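Side-chain contacts in uncharacterized protein MJ1062 (Methanocaldococcus jannaschii, PDB 3EO4), which is of unknown function overall but carries, in the part crystallised here, a GNAT-type domain that probably transfers acyl groups: residues A[25-30]-A[50-55]; A[35-40]-A[44-49]; A[67-70]-A[75-78]; A[129-134]-A[140-145]. All blocks are in the same frame, centred on the assembly; numbering follows the deposited sequence.

Contact 1: A[25-30]-A[50-55]; sequences ELLMAW and EEHYSW
L27 and M28 of helix 24-31 meet H52 and W55 of helix 49-58 in a buried helix-helix contact; both helices lie between strands 13-18 and 63-71 of the GNAT domain's main sheet. It shows how a histidine can serve as an apolar plate while its polar edge is engaged elsewhere. Segments 25-30 and 50-55 run at 121° to each other with their axes 10.9 Å apart, a gap that long side chains have to span. H52 does most of this: with CG anti to the backbone N (chi1 -174°), its imidazole reaches across to the other helix. M28, built as selenomethionine, lays CB over one face of that ring, 3.7 Å from the centroid and 16° off the normal, a CH-pi contact. Further out, its SE passes the ring obliquely at 4.7 Å from the centroid, and the chain then bends so that its end leads away from helix 49-58. L27 comes from another direction. Its CD2 methyl sits at the imidazole edge, near the ring plane, 3.9 Å from H52 CE1. The same methyl lies 3.9 Å from W55 CZ3, so two aromatic side chains share one branch of the leucine. NE2 of H52 is hydrogen-bonded to the carbonyl O of L24, at the start of helix 24-31, which restrains the ring's rotation and satisfies a buried nitrogen. Around this core, L27 also rests on S80 of strand 74-84, M28 on L47 and W49, and E99 of the second subunit packs against M28.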
# COMPACT_ATOMS: atom_id res chain seq x y z
N GLU A 25 1.62 6.55 4.63
CA GLU A 25 0.57 5.52 4.59
C GLU A 25 0.81 4.55 3.45
O GLU A 25 0.55 3.38 3.59
CB GLU A 25 -0.85 6.11 4.49
CG GLU A 25 -1.23 7.15 5.59
CD GLU A 25 -0.97 8.60 5.13
OE1 GLU A 25 0.16 8.89 4.66
OE2 GLU A 25 -1.89 9.44 5.20
N LEU A 26 1.28 5.06 2.31
CA LEU A 26 1.58 4.21 1.17
C LEU A 26 2.78 3.31 1.49
O LEU A 26 2.73 2.10 1.25
CB LEU A 26 1.86 5.04 -0.07
CG LEU A 26 2.44 4.34 -1.28
CD1 LEU A 26 1.50 3.23 -1.73
CD2 LEU A 26 2.59 5.38 -2.43
N LEU A 27 3.84 3.91 2.03
CA LEU A 27 4.98 3.15 2.52
C LEU A 27 4.55 2.10 3.54
O LEU A 27 4.94 0.93 3.43
CB LEU A 27 6.08 4.05 3.07
CG LEU A 27 7.36 3.28 3.51
CD1 LEU A 27 8.15 2.63 2.33
CD2 LEU A 27 8.30 4.13 4.41
N MSE A 28 3.74 2.47 4.52
CA MSE A 28 3.27 1.44 5.47
C MSE A 28 2.47 0.34 4.75
O MSE A 28 2.57 -0.83 5.09
CB MSE A 28 2.43 2.03 6.59
CG MSE A 28 2.03 1.00 7.62
SE MSE A 28 1.04 1.81 9.11
CE MSE A 28 -0.32 2.72 8.05
N ALA A 29 1.67 0.70 3.76
CA ALA A 29 0.85 -0.27 3.04
C ALA A 29 1.68 -1.33 2.29
O ALA A 29 1.35 -2.53 2.29
CB ALA A 29 -0.12 0.42 2.11
N TRP A 30 2.78 -0.90 1.70
CA TRP A 30 3.73 -1.83 1.11
C TRP A 30 4.38 -2.75 2.16
O TRP A 30 4.46 -3.95 1.96
CB TRP A 30 4.81 -1.06 0.39
CG TRP A 30 4.35 -0.37 -0.85
CD1 TRP A 30 3.35 -0.78 -1.72
CD2 TRP A 30 4.92 0.82 -1.40
NE1 TRP A 30 3.27 0.12 -2.78
CE2 TRP A 30 4.22 1.11 -2.60
CE3 TRP A 30 5.96 1.67 -0.99
CZ2 TRP A 30 4.53 2.22 -3.40
CZ3 TRP A 30 6.25 2.79 -1.77
CH2 TRP A 30 5.54 3.04 -2.99
N GLU A 50 1.33 3.46 14.97
CA GLU A 50 2.18 3.98 16.05
C GLU A 50 3.64 3.56 15.89
O GLU A 50 4.53 4.39 16.03
CB GLU A 50 1.60 3.64 17.44
CG GLU A 50 1.83 2.20 17.84
CD GLU A 50 0.56 1.52 18.31
OE1 GLU A 50 0.38 1.45 19.55
OE2 GLU A 50 -0.24 1.08 17.43
N GLU A 51 3.89 2.30 15.51
CA GLU A 51 5.24 1.81 15.24
C GLU A 51 5.86 2.47 14.01
O GLU A 51 7.01 2.89 14.01
CB GLU A 51 5.23 0.30 14.97
CG GLU A 51 4.61 -0.57 16.05
CD GLU A 51 4.33 -2.00 15.56
OE1 GLU A 51 4.26 -2.25 14.32
OE2 GLU A 51 4.16 -2.88 16.45
N HIS A 52 5.08 2.54 12.95
CA HIS A 52 5.52 3.17 11.73
C HIS A 52 5.86 4.65 11.94
O HIS A 52 6.86 5.15 11.41
CB HIS A 52 4.43 3.01 10.68
CG HIS A 52 4.83 3.49 9.33
ND1 HIS A 52 5.90 2.98 8.64
CD2 HIS A 52 4.27 4.43 8.53
CE1 HIS A 52 6.00 3.59 7.47
NE2 HIS A 52 5.02 4.47 7.38
N TYR A 53 5.02 5.35 12.69
CA TYR A 53 5.16 6.78 12.86
C TYR A 53 6.29 7.09 13.85
O TYR A 53 7.00 8.09 13.72
CB TYR A 53 3.83 7.41 13.31
CG TYR A 53 3.82 8.91 13.17
CD1 TYR A 53 3.87 9.49 11.90
CD2 TYR A 53 3.80 9.75 14.29
CE1 TYR A 53 3.87 10.85 11.73
CE2 TYR A 53 3.81 11.13 14.13
CZ TYR A 53 3.84 11.66 12.83
OH TYR A 53 3.85 13.02 12.58
N SER A 54 6.46 6.22 14.83
CA SER A 54 7.57 6.36 15.76
C SER A 54 8.91 6.14 15.03
O SER A 54 9.88 6.84 15.31
CB SER A 54 7.38 5.43 16.95
OG SER A 54 8.60 5.18 17.60
N TRP A 55 8.95 5.21 14.06
CA TRP A 55 10.11 5.10 13.16
C TRP A 55 10.38 6.44 12.47
O TRP A 55 11.50 6.94 12.48
CB TRP A 55 9.92 3.97 12.12
CG TRP A 55 10.89 4.06 10.97
CD1 TRP A 55 12.17 3.63 10.96
CD2 TRP A 55 10.64 4.64 9.65
NE1 TRP A 55 12.75 3.90 9.73
CE2 TRP A 55 11.84 4.53 8.92
CE3 TRP A 55 9.53 5.25 9.05
CZ2 TRP A 55 11.97 5.00 7.61
CZ3 TRP A 55 9.66 5.73 7.73
CH2 TRP A 55 10.86 5.60 7.03

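Contact 2: A[35-40]-A[44-49]; sequences LIYKFF and KEPLKW
K44 opens the contact with its backbone, not its side chain: its carbonyl carbon lies 3.6 Å from CE2 of Y37, approaching the ring obliquely. Its carbonyl O takes a hydrogen bond of 2.9 Å from a water, and the same water, lying at the edge of the phenol and in its plane, is 2.6 Å from Y37 OH. The two segments are thus tied through solvent. At E45 the main chain crosses the ring. Its N is 3.6 Å from Y37 CE2, and its carbonyl O stands 3.7 Å above one ring face, offset toward the rim, where Q43 NE2 supplies it with a hydrogen bond. Y37 reaches this strip of peptide with CG between its backbone N and carbonyl carbon (chi1 68°), just where the chain enters a type I turn from Y37 to F40. A phenylalanine at Y37 would probably leave the bridging water without its ring-side partner and the K44 carbonyl joined to this side by packing alone. The principle illustrated is that an aromatic ring can lie against the backbone of an irregular linker, here the one between helices 34-37 and 49-58 of this GNAT domain. P46 follows with CD 3.7 Å from Y37 OH, and L35 of the second subunit packs on both residues. L47 then leads to K48, the N-cap of helix 49-58, which W49 begins.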
# COMPACT_ATOMS: atom_id res chain seq x y z
N LEU A 35 3.39 -10.59 1.41
CA LEU A 35 4.12 -10.98 0.22
C LEU A 35 5.47 -10.26 0.14
O LEU A 35 6.36 -10.67 -0.60
CB LEU A 35 3.29 -10.63 -1.04
CG LEU A 35 2.33 -11.60 -1.72
CD1 LEU A 35 1.91 -12.82 -0.87
CD2 LEU A 35 1.13 -10.82 -2.23
N ILE A 36 5.56 -9.16 0.87
CA ILE A 36 6.77 -8.38 0.97
C ILE A 36 7.48 -8.66 2.29
O ILE A 36 8.70 -8.88 2.29
CB ILE A 36 6.48 -6.87 0.81
CG1 ILE A 36 6.04 -6.60 -0.64
CG2 ILE A 36 7.74 -6.04 1.09
CD1 ILE A 36 5.66 -5.16 -0.94
N TYR A 37 6.75 -8.69 3.41
CA TYR A 37 7.42 -8.78 4.68
C TYR A 37 7.93 -10.18 5.00
O TYR A 37 8.58 -10.41 6.03
CB TYR A 37 6.64 -8.08 5.82
CG TYR A 37 5.31 -8.69 6.27
CD1 TYR A 37 4.11 -7.99 6.13
CD2 TYR A 37 5.27 -9.93 6.92
CE1 TYR A 37 2.89 -8.54 6.60
CE2 TYR A 37 4.07 -10.47 7.39
CZ TYR A 37 2.89 -9.77 7.22
OH TYR A 37 1.71 -10.34 7.69
N LYS A 38 7.61 -11.12 4.11
CA LYS A 38 8.29 -12.41 3.97
C LYS A 38 9.80 -12.27 3.98
O LYS A 38 10.52 -13.19 4.37
CB LYS A 38 8.06 -12.91 2.54
CG LYS A 38 7.10 -13.94 2.29
CD LYS A 38 7.23 -14.22 0.80
CE LYS A 38 8.41 -15.17 0.54
NZ LYS A 38 7.94 -16.54 0.29
N PHE A 39 10.27 -11.16 3.43
CA PHE A 39 11.68 -10.90 3.22
C PHE A 39 12.32 -10.01 4.31
O PHE A 39 13.49 -9.65 4.20
CB PHE A 39 11.91 -10.35 1.78
CG PHE A 39 11.36 -11.26 0.68
CD1 PHE A 39 11.75 -12.59 0.60
CD2 PHE A 39 10.45 -10.78 -0.27
CE1 PHE A 39 11.26 -13.45 -0.39
CE2 PHE A 39 9.94 -11.62 -1.28
CZ PHE A 39 10.35 -12.99 -1.33
N PHE A 40 11.58 -9.71 5.38
CA PHE A 40 12.03 -8.79 6.42
C PHE A 40 12.33 -9.58 7.69
O PHE A 40 11.50 -10.39 8.12
CB PHE A 40 10.95 -7.75 6.76
CG PHE A 40 10.66 -6.76 5.67
CD1 PHE A 40 9.53 -5.95 5.74
CD2 PHE A 40 11.49 -6.65 4.56
CE1 PHE A 40 9.24 -5.04 4.76
CE2 PHE A 40 11.21 -5.71 3.57
CZ PHE A 40 10.08 -4.92 3.67
N LYS A 44 6.24 -10.78 11.20
CA LYS A 44 5.23 -11.83 11.00
C LYS A 44 3.84 -11.24 10.94
O LYS A 44 2.87 -12.00 10.94
CB LYS A 44 5.27 -12.84 12.15
CG LYS A 44 6.66 -13.30 12.54
CD LYS A 44 6.81 -14.81 12.43
CE LYS A 44 7.51 -15.19 11.13
NZ LYS A 44 7.54 -16.67 10.96
N GLU A 45 3.74 -9.91 10.91
CA GLU A 45 2.44 -9.22 11.03
C GLU A 45 2.49 -7.91 10.27
O GLU A 45 3.56 -7.36 10.06
CB GLU A 45 2.10 -8.92 12.50
CG GLU A 45 1.84 -10.13 13.42
CD GLU A 45 0.65 -11.01 13.00
OE1 GLU A 45 -0.15 -10.58 12.13
OE2 GLU A 45 0.51 -12.13 13.55
N PRO A 46 1.31 -7.39 9.85
CA PRO A 46 1.29 -6.03 9.30
C PRO A 46 1.77 -5.03 10.35
O PRO A 46 1.75 -5.33 11.55
CB PRO A 46 -0.19 -5.80 8.99
CG PRO A 46 -0.76 -7.13 8.88
CD PRO A 46 -0.04 -7.97 9.88
N LEU A 47 2.18 -3.85 9.91
CA LEU A 47 2.66 -2.80 10.83
C LEU A 47 1.52 -2.10 11.54
O LEU A 47 0.40 -2.12 11.08
CB LEU A 47 3.45 -1.77 10.04
CG LEU A 47 4.97 -1.87 9.90
CD1 LEU A 47 5.53 -3.29 9.99
CD2 LEU A 47 5.40 -1.15 8.64
N LYS A 48 1.81 -1.47 12.68
CA LYS A 48 0.83 -0.57 13.29
C LYS A 48 1.30 0.86 13.04
O LYS A 48 2.50 1.13 13.04
CB LYS A 48 0.70 -0.86 14.79
CG LYS A 48 0.42 -2.33 15.06
CD LYS A 48 0.14 -2.63 16.53
CE LYS A 48 0.28 -4.11 16.76
NZ LYS A 48 -0.04 -4.46 18.16
N TRP A 49 0.36 1.77 12.80
CA TRP A 49 0.70 3.18 12.60
C TRP A 49 1.65 3.71 13.70
O TRP A 49 2.67 4.32 13.39
CB TRP A 49 -0.56 4.04 12.50
CG TRP A 49 -0.27 5.51 12.35
CD1 TRP A 49 -0.44 6.48 13.29
CD2 TRP A 49 0.23 6.17 11.16
NE1 TRP A 49 -0.06 7.71 12.77
CE2 TRP A 49 0.36 7.53 11.48
CE3 TRP A 49 0.59 5.72 9.88
CZ2 TRP A 49 0.81 8.48 10.54
CZ3 TRP A 49 1.07 6.66 8.95
CH2 TRP A 49 1.16 8.02 9.29
O HOH W 1 1.47 -12.83 8.48

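Contact 3: A[67-70]-A[75-78]; sequences ILLR and IRKV
L69 and R76 lie side by side and point the same way, CD2 of the leucine over one face of the guanidinium, 3.7 Å from R76 NH2. The arginine leaves its backbone with CG between N and the carbonyl carbon (chi1 87°) and then runs extended, which brings the flat group alongside the leucine; its NE forms a salt bridge with E99. On this face V78 CG1 also touches L69 CB at 3.8 Å. The other face carries L68, R70, I75 and K77. There the guanidinium of R70 has I75 CG2 centred over it, 3.8 Å from CZ. The two strands form an antiparallel beta hairpin of the GNAT central sheet. L69 and R76 are the hydrogen-bonded pair, L69 N to R76 O at 2.8 Å and R76 N to L69 O at 2.9 Å, while V78 N bonds to I67 O at 3.0 Å. L68 and K77 form a non-hydrogen-bonded pair with parallel side chains, L68 CD1 touching K77 CG at 3.7 Å. With alanine in place of L68, the bent aliphatic stem of K77 is likely to lose this support and be freer to turn. CG2 of I67 meets CG2 of V78 at 3.8 Å.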
# COMPACT_ATOMS: atom_id res chain seq x y z
N ILE A 67 10.47 5.85 -5.08
CA ILE A 67 10.82 5.52 -6.46
C ILE A 67 9.63 5.82 -7.37
O ILE A 67 8.54 5.31 -7.17
CB ILE A 67 11.18 4.03 -6.58
CG1 ILE A 67 12.27 3.64 -5.56
CG2 ILE A 67 11.54 3.69 -8.03
CD1 ILE A 67 12.45 2.14 -5.39
N LEU A 68 9.86 6.66 -8.37
CA LEU A 68 8.82 7.04 -9.29
C LEU A 68 9.07 6.37 -10.62
O LEU A 68 10.20 6.35 -11.08
CB LEU A 68 8.87 8.54 -9.48
CG LEU A 68 8.12 9.50 -8.54
CD1 LEU A 68 7.79 8.97 -7.17
CD2 LEU A 68 8.84 10.87 -8.48
N LEU A 69 8.04 5.82 -11.23
CA LEU A 69 8.18 5.23 -12.55
C LEU A 69 7.41 6.12 -13.51
O LEU A 69 6.24 6.41 -13.29
CB LEU A 69 7.66 3.78 -12.59
CG LEU A 69 7.50 3.17 -13.99
CD1 LEU A 69 8.83 2.98 -14.75
CD2 LEU A 69 6.75 1.86 -13.98
N ARG A 70 8.10 6.56 -14.56
CA ARG A 70 7.50 7.36 -15.60
C ARG A 70 7.22 6.43 -16.76
O ARG A 70 8.11 5.77 -17.28
CB ARG A 70 8.42 8.50 -16.05
CG ARG A 70 7.77 9.40 -17.09
CD ARG A 70 8.74 10.43 -17.64
NE ARG A 70 9.33 11.26 -16.58
CZ ARG A 70 8.85 12.44 -16.19
NH1 ARG A 70 7.76 12.95 -16.77
NH2 ARG A 70 9.46 13.12 -15.22
N ILE A 75 3.96 9.88 -14.39
CA ILE A 75 4.71 9.29 -13.29
C ILE A 75 3.81 8.71 -12.18
O ILE A 75 2.75 9.26 -11.91
CB ILE A 75 5.81 10.26 -12.72
CG1 ILE A 75 5.37 10.90 -11.41
CG2 ILE A 75 6.22 11.36 -13.71
CD1 ILE A 75 5.91 10.15 -10.27
N ARG A 76 4.26 7.63 -11.54
CA ARG A 76 3.55 7.02 -10.41
C ARG A 76 4.55 6.48 -9.37
O ARG A 76 5.70 6.23 -9.70
CB ARG A 76 2.61 5.90 -10.90
CG ARG A 76 3.26 4.50 -11.04
CD ARG A 76 2.20 3.51 -11.55
NE ARG A 76 2.70 2.16 -11.79
CZ ARG A 76 3.01 1.71 -13.01
NH1 ARG A 76 2.90 2.51 -14.06
NH2 ARG A 76 3.42 0.46 -13.18
N LYS A 77 4.09 6.31 -8.12
CA LYS A 77 4.91 5.79 -7.00
C LYS A 77 4.91 4.27 -6.94
O LYS A 77 3.85 3.65 -6.82
CB LYS A 77 4.38 6.30 -5.67
CG LYS A 77 4.82 7.71 -5.31
CD LYS A 77 3.78 8.78 -5.49
CE LYS A 77 2.47 8.49 -4.74
NZ LYS A 77 2.74 8.39 -3.30
N VAL A 78 6.09 3.65 -6.97
CA VAL A 78 6.14 2.20 -7.14
C VAL A 78 6.96 1.50 -6.09
O VAL A 78 6.90 0.28 -6.01
CB VAL A 78 6.68 1.76 -8.55
CG1 VAL A 78 5.79 2.27 -9.70
CG2 VAL A 78 8.13 2.20 -8.75

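Contact 4: A[129-134]-A[140-145]; sequences ARILEN and KLFESL
A129 and F142 supply the CH-pi part of this contact. The alanine CB of strand 126-132 sits over the centre of the phenylalanine ring, 3.6 Å from the centroid and 11° off the normal, so a small residue on the strand lets the ring of helix 136-144 settle flat on it. On the opposite face lies L141 CD2, 4.2 Å above the ring plane, and the ring is therefore sandwiched between a strand methyl and a leucine of its own helix. Apolar contact comes second: I131 CD1 reaches F142 CD2 at 3.6 Å, approaching obliquely. The aromatic is steered to both partners by chi1 of -75°, which sets CG anti to the carbonyl carbon. Between the two segments the contact is apolar; within the helix S144 OG donates to L141 O at 2.7 Å, and it also pairs with R109 NE. The strand in turn is bonded through its backbone to Y160 and W158 of strand 157-163. F142 further touches I95 of strand 92-97 and V112 of helix 107-121, meets F147 edge-to-face, and has its side chain about 4 Å from a bound MES, probably from the crystallisation liquor. The arrangement is that of the late strand-helix unit of the GNAT fold; in relatives, acetyl-CoA binds where the two central strands diverge, which here would probably be 92-97 and 126-132.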
# COMPACT_ATOMS: atom_id res chain seq x y z
N ALA A 129 24.29 -4.05 1.98
CA ALA A 129 22.87 -4.39 2.07
C ALA A 129 22.77 -5.59 3.01
O ALA A 129 23.67 -6.41 3.05
CB ALA A 129 22.32 -4.74 0.68
N ARG A 130 21.71 -5.66 3.81
CA ARG A 130 21.43 -6.84 4.66
C ARG A 130 20.30 -7.59 3.99
O ARG A 130 19.25 -6.99 3.70
CB ARG A 130 21.02 -6.45 6.10
CG ARG A 130 21.97 -5.47 6.80
CD ARG A 130 21.53 -5.15 8.25
NE ARG A 130 21.70 -6.31 9.10
CZ ARG A 130 22.57 -6.43 10.09
NH1 ARG A 130 23.37 -5.42 10.43
NH2 ARG A 130 22.62 -7.58 10.76
N ILE A 131 20.51 -8.87 3.71
CA ILE A 131 19.53 -9.63 2.94
C ILE A 131 19.22 -10.99 3.57
O ILE A 131 20.14 -11.74 3.96
CB ILE A 131 19.96 -9.81 1.45
CG1 ILE A 131 20.45 -8.48 0.82
CG2 ILE A 131 18.80 -10.35 0.60
CD1 ILE A 131 21.13 -8.65 -0.57
N LEU A 132 17.93 -11.29 3.68
CA LEU A 132 17.52 -12.63 4.13
C LEU A 132 17.78 -13.66 3.03
O LEU A 132 17.60 -13.38 1.83
CB LEU A 132 16.05 -12.68 4.52
CG LEU A 132 15.50 -12.11 5.82
CD1 LEU A 132 14.22 -12.85 6.04
CD2 LEU A 132 16.43 -12.28 7.05
N GLU A 133 18.24 -14.83 3.47
CA GLU A 133 18.58 -15.94 2.61
C GLU A 133 17.50 -16.28 1.59
O GLU A 133 17.83 -16.77 0.51
CB GLU A 133 18.83 -17.19 3.44
CG GLU A 133 20.10 -17.14 4.21
CD GLU A 133 20.30 -18.36 5.06
OE1 GLU A 133 19.28 -18.83 5.62
OE2 GLU A 133 21.45 -18.83 5.19
N ASN A 134 16.23 -16.06 1.94
CA ASN A 134 15.13 -16.48 1.08
C ASN A 134 14.82 -15.44 0.03
O ASN A 134 14.09 -15.70 -0.93
CB ASN A 134 13.87 -16.86 1.90
CG ASN A 134 13.26 -15.67 2.65
OD1 ASN A 134 13.98 -14.91 3.28
ND2 ASN A 134 11.94 -15.52 2.59
N LYS A 140 19.90 -11.25 -6.26
CA LYS A 140 20.22 -11.04 -7.67
C LYS A 140 20.40 -9.58 -8.02
O LYS A 140 21.29 -9.22 -8.79
CB LYS A 140 19.13 -11.61 -8.55
CG LYS A 140 19.17 -13.09 -8.56
CD LYS A 140 18.05 -13.66 -9.38
CE LYS A 140 18.29 -15.15 -9.62
NZ LYS A 140 17.57 -15.53 -10.85
N LEU A 141 19.54 -8.74 -7.47
CA LEU A 141 19.64 -7.29 -7.63
C LEU A 141 21.03 -6.77 -7.24
O LEU A 141 21.70 -6.13 -8.05
CB LEU A 141 18.52 -6.58 -6.81
CG LEU A 141 18.20 -5.07 -6.92
CD1 LEU A 141 17.00 -4.77 -6.07
CD2 LEU A 141 19.35 -4.15 -6.51
N PHE A 142 21.46 -7.04 -6.02
CA PHE A 142 22.70 -6.45 -5.50
C PHE A 142 23.95 -7.07 -6.11
O PHE A 142 24.92 -6.34 -6.42
CB PHE A 142 22.75 -6.52 -3.97
CG PHE A 142 21.85 -5.52 -3.30
CD1 PHE A 142 22.25 -4.19 -3.16
CD2 PHE A 142 20.59 -5.90 -2.81
CE1 PHE A 142 21.42 -3.25 -2.53
CE2 PHE A 142 19.75 -4.98 -2.19
CZ PHE A 142 20.15 -3.67 -2.06
N GLU A 143 23.92 -8.38 -6.33
CA GLU A 143 25.00 -9.03 -7.08
C GLU A 143 25.08 -8.51 -8.54
O GLU A 143 26.17 -8.44 -9.11
CB GLU A 143 24.91 -10.56 -7.02
CG GLU A 143 25.01 -11.14 -5.58
CD GLU A 143 25.21 -12.64 -5.54
OE1 GLU A 143 24.77 -13.33 -6.48
OE2 GLU A 143 25.82 -13.14 -4.56
N SER A 144 23.97 -8.13 -9.15
CA SER A 144 24.08 -7.56 -10.50
C SER A 144 24.83 -6.21 -10.47
O SER A 144 25.35 -5.74 -11.47
CB SER A 144 22.71 -7.42 -11.17
OG SER A 144 22.08 -6.22 -10.75
N LEU A 145 24.91 -5.60 -9.30
CA LEU A 145 25.63 -4.34 -9.13
C LEU A 145 27.01 -4.54 -8.50
O LEU A 145 27.66 -3.58 -8.08
CB LEU A 145 24.82 -3.34 -8.29
CG LEU A 145 23.50 -2.87 -8.89
CD1 LEU A 145 22.67 -2.13 -7.84
CD2 LEU A 145 23.70 -2.03 -10.17

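Overall arrangement
Along the chain, contact 2 falls between the two segments of contact 1, and contacts 3 and 4 follow in series, all within one GNAT domain. Contacts 1 and 2 are neighbours, centres 11 Å apart: contact 2 runs into helix 49-58, which carries one side of contact 1, and M28 packs on L47 and W49. Contact 3, in the five-stranded sheet, lies 19 Å from contact 1 between centres, yet W30 packs on V78. Contact 4, in the three-stranded sheet, is 24 Å from contact 1; contact 2 reaches it through a probable hydrogen bond, K38 O to N134 ND2. Contacts 1 to 3 also take part in the dimer, whereas contact 4 does not.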